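Local coordinates for factor H binding protein (Treponema denticola, PDB 3R15) that probably binds the complement regulator factor H, and so is likely to help the bacterium evade complement, at residues A[23-28]-A[55-60]. Numbering follows the deposited sequence.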
loop_
_atom_site.group_PDB
_atom_site.type_symbol
_atom_site.label_atom_id
_atom_site.label_comp_id
_atom_site.label_asym_id
_atom_site.label_seq_id
_atom_site.Cartn_x
_atom_site.Cartn_y
_atom_site.Cartn_z
ATOM N N LYS A 23 9.131 7.934 -1.484
ATOM C CA LYS A 23 9.546 6.550 -1.704
ATOM C C LYS A 23 9.800 5.802 -0.404
ATOM O O LYS A 23 9.512 4.606 -0.302
ATOM C CB LYS A 23 10.788 6.507 -2.606
ATOM C CG LYS A 23 11.200 5.099 -3.036
ATOM N N ALA A 24 10.348 6.495 0.588
ATOM C CA ALA A 24 10.633 5.877 1.878
ATOM C C ALA A 24 9.336 5.496 2.575
ATOM O O ALA A 24 9.217 4.415 3.158
ATOM C CB ALA A 24 11.461 6.815 2.755
ATOM N N HIS A 25 8.366 6.397 2.510
ATOM C CA HIS A 25 7.071 6.156 3.131
ATOM C C HIS A 25 6.358 5.001 2.447
ATOM O O HIS A 25 5.802 4.131 3.118
ATOM C CB HIS A 25 6.212 7.413 3.080
ATOM C CG HIS A 25 4.895 7.273 3.778
ATOM N ND1 HIS A 25 3.720 7.025 3.105
ATOM C CD2 HIS A 25 4.566 7.368 5.088
ATOM C CE1 HIS A 25 2.722 6.961 3.972
ATOM N NE2 HIS A 25 3.208 7.173 5.180
ATOM N N TYR A 26 6.404 4.994 1.117
ATOM C CA TYR A 26 5.745 3.972 0.316
ATOM C C TYR A 26 6.380 2.609 0.557
ATOM O O TYR A 26 5.683 1.618 0.773
ATOM C CB TYR A 26 5.793 4.338 -1.166
ATOM C CG TYR A 26 5.311 3.241 -2.080
ATOM C CD1 TYR A 26 3.958 2.950 -2.190
ATOM C CD2 TYR A 26 6.209 2.486 -2.827
ATOM C CE1 TYR A 26 3.513 1.934 -3.021
ATOM C CE2 TYR A 26 5.779 1.478 -3.665
ATOM C CZ TYR A 26 4.432 1.201 -3.758
ATOM O OH TYR A 26 4.005 0.197 -4.586
ATOM N N GLU A 27 7.708 2.557 0.549
ATOM C CA GLU A 27 8.378 1.283 0.791
ATOM C C GLU A 27 8.173 0.766 2.216
ATOM O O GLU A 27 8.048 -0.443 2.432
ATOM C CB GLU A 27 9.859 1.399 0.444
ATOM C CG GLU A 27 10.087 1.286 -1.026
ATOM C CD GLU A 27 9.611 -0.065 -1.555
ATOM O OE1 GLU A 27 9.893 -1.098 -0.898
ATOM O OE2 GLU A 27 8.944 -0.100 -2.612
ATOM N N LYS A 28 8.120 1.678 3.184
ATOM C CA LYS A 28 7.827 1.303 4.561
ATOM C C LYS A 28 6.440 0.658 4.622
ATOM O O LYS A 28 6.233 -0.327 5.325
ATOM C CB LYS A 28 7.900 2.524 5.475
ATOM C CG LYS A 28 7.460 2.274 6.906
ATOM N N ASN A 55 -3.246 6.605 3.078
ATOM C CA ASN A 55 -3.372 7.780 2.221
ATOM C C ASN A 55 -3.544 9.085 2.970
ATOM O O ASN A 55 -3.164 10.145 2.472
ATOM C CB ASN A 55 -4.484 7.586 1.196
ATOM C CG ASN A 55 -4.011 6.812 0.005
ATOM O OD1 ASN A 55 -2.856 6.935 -0.404
ATOM N ND2 ASN A 55 -4.892 6.020 -0.571
ATOM N N THR A 56 -4.104 9.016 4.168
ATOM C CA THR A 56 -4.175 10.209 5.014
ATOM C C THR A 56 -2.759 10.649 5.379
ATOM O O THR A 56 -2.435 11.841 5.340
ATOM C CB THR A 56 -5.008 9.943 6.268
ATOM O OG1 THR A 56 -6.352 9.643 5.870
ATOM C CG2 THR A 56 -5.016 11.187 7.200
ATOM N N GLU A 57 -1.904 9.681 5.704
ATOM C CA GLU A 57 -0.485 9.970 5.944
ATOM C C GLU A 57 0.229 10.442 4.673
ATOM O O GLU A 57 0.982 11.421 4.691
ATOM C CB GLU A 57 0.251 8.738 6.489
ATOM C CG GLU A 57 -0.124 8.305 7.893
ATOM C CD GLU A 57 0.719 7.120 8.356
ATOM O OE1 GLU A 57 1.808 6.902 7.782
ATOM O OE2 GLU A 57 0.301 6.402 9.290
ATOM N N ALA A 58 0.017 9.734 3.569
ATOM C CA ALA A 58 0.747 10.023 2.334
ATOM C C ALA A 58 0.412 11.424 1.824
ATOM O O ALA A 58 1.218 12.093 1.176
ATOM C CB ALA A 58 0.436 8.972 1.283
ATOM N N LEU A 59 -0.798 11.858 2.130
ATOM C CA LEU A 59 -1.262 13.183 1.779
ATOM C C LEU A 59 -0.288 14.271 2.269
ATOM O O LEU A 59 0.005 15.231 1.555
ATOM C CB LEU A 59 -2.639 13.351 2.404
ATOM C CG LEU A 59 -3.377 14.646 2.210
ATOM C CD1 LEU A 59 -3.468 15.016 0.715
ATOM C CD2 LEU A 59 -4.743 14.420 2.850
ATOM N N ALA A 60 0.221 14.103 3.484
ATOM C CA ALA A 60 1.187 15.046 4.058
ATOM C C ALA A 60 2.502 15.062 3.279
ATOM O O ALA A 60 3.284 16.005 3.386
ATOM C CB ALA A 60 1.436 14.721 5.521
#
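His25 and Glu57 join two packed helices through a histidine–carboxylate hydrogen bond. His25 lies on helix 20-36 and Glu57 near the end of helix 44-59. The two helices form a helical hairpin beside the two-stranded antiparallel sheet. NE2 of His25 donates to OE1 of Glu57 over 3.0 Å. The bond is nearly straight, with an angle of 169° at the hydrogen. OE1 meets the imidazole at its edge, close to the ring plane. The acceptor is used on its anti side, somewhat out of the carboxylate plane. Ring and carboxylate are steeply turned against each other, their planes 64° apart.

The ring also packs against the helix that carries its acceptor. The backbone N of Ala58 lies obliquely to the ring, 3.9 Å from CE1 of His25. The Ala58 methyl adds a looser contact, with CB 4.1 Å from CE1 of His25. The CA atoms of His25 and Ala58, the nearest pair across the two segments, are 7.5 Å apart.

With chi1 at -176°, the His25 side chain extends from its helix toward helix 44-59. The Glu57 chain runs extended beyond CG and crosses the histidine side chain at about a right angle, which brings OE1 to the ring edge.

The second ring nitrogen is also engaged. ND1 of His25 is hydrogen-bonded to the hydroxyl of Tyr63 on strand 63-67, and Ala58 packs on the same tyrosine. Bonds at both nitrogens probably restrict rotation of the imidazole, and the one to Tyr63 links strand 63-67 to the helix pair. CB of Glu57, at the root of the same side chain as the acceptor, lies 3.6 Å from NE2 of His25.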